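Local atomic coordinates of Cobalt/magnesium transport protein CorA (PDB entry 4EGW), a protein that mediates magnesium influx as a homopentameric channel that closes when cytoplasmic magnesium is high and opens when it falls. Residues A[116-121]-A[152-157]. Sequence-based numbering, arbitrary orientation.
Sequences IYIKNN and RGIGFL
The flat group on which Ile154 bears is the peptide that joins Asn120 to Asn121. The CD1 methyl of Ile154 meets its oxygen end, Asn120 O, at 3.7 Å with a C–O···CD1 angle of about 145°, and lies 4.3 Å from Asn121 C, in the next peptide. One face of the Phe156 ring carries Arg152 CD, 3.6 Å above its centre, a less certain position because the Arg152 side chain is poorly ordered; His160, one turn on in helix 156-186, meets the ring with the planes at an oblique tilt. CD1 of Ile154 has its apolar partner in Ile118, whose CG2 it meets tip to tip at 3.5 Å. The reach of Ile154 follows from its first torsion, which sets CG1 opposite the backbone N (chi1 -160°). The two segments bury just 137 Å², all of the burial on the 152-157 side being that of Ile154.

Asn120 has a positive phi of 52° and with Asn121 forms a type II' beta turn, which reverses the chain from strand 110-119 into its antiparallel neighbour 122-127. The contact therefore joins the tip of this hairpin, in the mixed sheet of CorA's cytoplasmic domain, to the loop leading into helix 156-186. Ile118 is buried, with Leu123, Tyr96 and Ile230 against its side chain. Asn121 ND2 donates to the backbone oxygens of Tyr48 and Arg49.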
loop_
_atom_site.group_PDB
_atom_site.type_symbol
_atom_site.label_atom_id
_atom_site.label_comp_id
_atom_site.label_asym_id
_atom_site.label_seq_id
_atom_site.Cartn_x
_atom_site.Cartn_y
_atom_site.Cartn_z
ATOM N N ILE A 116 15.489 16.226 2.060
ATOM C CA ILE A 116 14.674 16.555 3.206
ATOM C C ILE A 116 15.582 17.180 4.246
ATOM O O ILE A 116 16.435 16.500 4.817
ATOM C CB ILE A 116 14.101 15.279 3.797
ATOM C CG1 ILE A 116 13.144 14.635 2.798
ATOM C CG2 ILE A 116 13.442 15.561 5.139
ATOM C CD1 ILE A 116 12.615 13.299 3.253
ATOM N N TYR A 117 15.393 18.463 4.518
ATOM C CA TYR A 117 16.245 19.130 5.490
ATOM C C TYR A 117 15.486 19.295 6.795
ATOM O O TYR A 117 14.302 19.627 6.798
ATOM C CB TYR A 117 16.693 20.499 4.978
ATOM C CG TYR A 117 17.442 20.488 3.662
ATOM C CD1 TYR A 117 16.851 19.994 2.510
ATOM C CD2 TYR A 117 18.726 21.007 3.563
ATOM C CE1 TYR A 117 17.517 19.999 1.302
ATOM C CE2 TYR A 117 19.404 21.019 2.357
ATOM C CZ TYR A 117 18.793 20.514 1.226
ATOM O OH TYR A 117 19.456 20.508 0.013
ATOM N N ILE A 118 16.156 19.064 7.911
ATOM C CA ILE A 118 15.519 19.302 9.195
ATOM C C ILE A 118 16.268 20.325 10.017
ATOM O O ILE A 118 17.361 20.060 10.506
ATOM C CB ILE A 118 15.431 18.021 10.003
ATOM C CG1 ILE A 118 14.559 17.021 9.250
ATOM C CG2 ILE A 118 14.892 18.317 11.382
ATOM C CD1 ILE A 118 14.281 15.776 10.019
ATOM N N LYS A 119 15.654 21.483 10.198
ATOM C CA LYS A 119 16.277 22.551 10.963
ATOM C C LYS A 119 15.392 22.885 12.155
ATOM O O LYS A 119 14.281 23.402 11.997
ATOM C CB LYS A 119 16.485 23.781 10.079
ATOM C CG LYS A 119 17.562 24.717 10.582
ATOM C CD LYS A 119 17.838 25.841 9.600
ATOM C CE LYS A 119 18.424 27.021 10.323
ATOM N NZ LYS A 119 18.391 28.220 9.460
ATOM N N ASN A 120 15.888 22.576 13.350
ATOM C CA ASN A 120 15.098 22.764 14.555
ATOM C C ASN A 120 13.760 22.093 14.363
ATOM O O ASN A 120 13.680 20.875 14.188
ATOM C CB ASN A 120 14.901 24.240 14.836
ATOM C CG ASN A 120 16.135 25.041 14.534
ATOM O OD1 ASN A 120 16.127 25.897 13.648
ATOM N ND2 ASN A 120 17.220 24.758 15.254
ATOM N N ASN A 121 12.706 22.894 14.393
ATOM C CA ASN A 121 11.365 22.364 14.228
ATOM C C ASN A 121 10.883 22.344 12.773
ATOM O O ASN A 121 9.735 21.970 12.511
ATOM C CB ASN A 121 10.371 23.105 15.130
ATOM C CG ASN A 121 10.228 24.578 14.768
ATOM O OD1 ASN A 121 11.098 25.158 14.112
ATOM N ND2 ASN A 121 9.123 25.190 15.199
ATOM N N ARG A 152 3.427 14.461 18.291
ATOM C CA ARG A 152 4.409 13.403 18.037
ATOM C C ARG A 152 5.436 13.867 16.996
ATOM O O ARG A 152 6.436 13.195 16.734
ATOM C CB ARG A 152 3.717 12.111 17.577
ATOM C CG ARG A 152 4.496 10.828 17.896
ATOM C CD ARG A 152 3.810 9.578 17.329
ATOM N NE ARG A 152 4.182 8.342 18.028
ATOM C CZ ARG A 152 5.179 7.533 17.670
ATOM N NH1 ARG A 152 5.927 7.821 16.614
ATOM N NH2 ARG A 152 5.432 6.434 18.374
ATOM N N GLY A 153 5.182 15.039 16.424
ATOM C CA GLY A 153 5.829 15.483 15.203
ATOM C C GLY A 153 7.340 15.469 15.048
ATOM O O GLY A 153 8.107 15.628 15.994
ATOM N N ILE A 154 7.732 15.223 13.804
ATOM C CA ILE A 154 9.081 15.408 13.256
ATOM C C ILE A 154 10.247 14.643 13.860
ATOM O O ILE A 154 11.395 15.043 13.680
ATOM C CB ILE A 154 9.500 16.903 13.196
ATOM C CG1 ILE A 154 10.647 17.102 12.196
ATOM C CG2 ILE A 154 9.897 17.411 14.573
ATOM C CD1 ILE A 154 11.672 18.131 12.627
ATOM N N GLY A 155 9.995 13.556 14.573
ATOM C CA GLY A 155 10.795 12.383 14.312
ATOM C C GLY A 155 9.803 11.567 13.525
ATOM O O GLY A 155 10.124 10.661 12.758
ATOM N N PHE A 156 8.551 11.949 13.735
ATOM C CA PHE A 156 7.416 11.236 13.200
ATOM C C PHE A 156 7.119 11.664 11.790
ATOM O O PHE A 156 6.878 10.835 10.910
ATOM C CB PHE A 156 6.203 11.473 14.092
ATOM C CG PHE A 156 5.119 10.463 13.904
ATOM C CD1 PHE A 156 5.436 9.117 13.745
ATOM C CD2 PHE A 156 3.785 10.848 13.888
ATOM C CE1 PHE A 156 4.442 8.166 13.570
ATOM C CE2 PHE A 156 2.782 9.904 13.715
ATOM C CZ PHE A 156 3.114 8.555 13.553
ATOM N N LEU A 157 7.162 12.979 11.592
ATOM C CA LEU A 157 6.784 13.590 10.330
ATOM C C LEU A 157 7.676 13.022 9.248
ATOM O O LEU A 157 7.232 12.690 8.147
ATOM C CB LEU A 157 6.945 15.110 10.412
ATOM C CG LEU A 157 6.593 15.941 9.174
ATOM C CD1 LEU A 157 5.170 15.689 8.757
ATOM C CD2 LEU A 157 6.796 17.420 9.441
#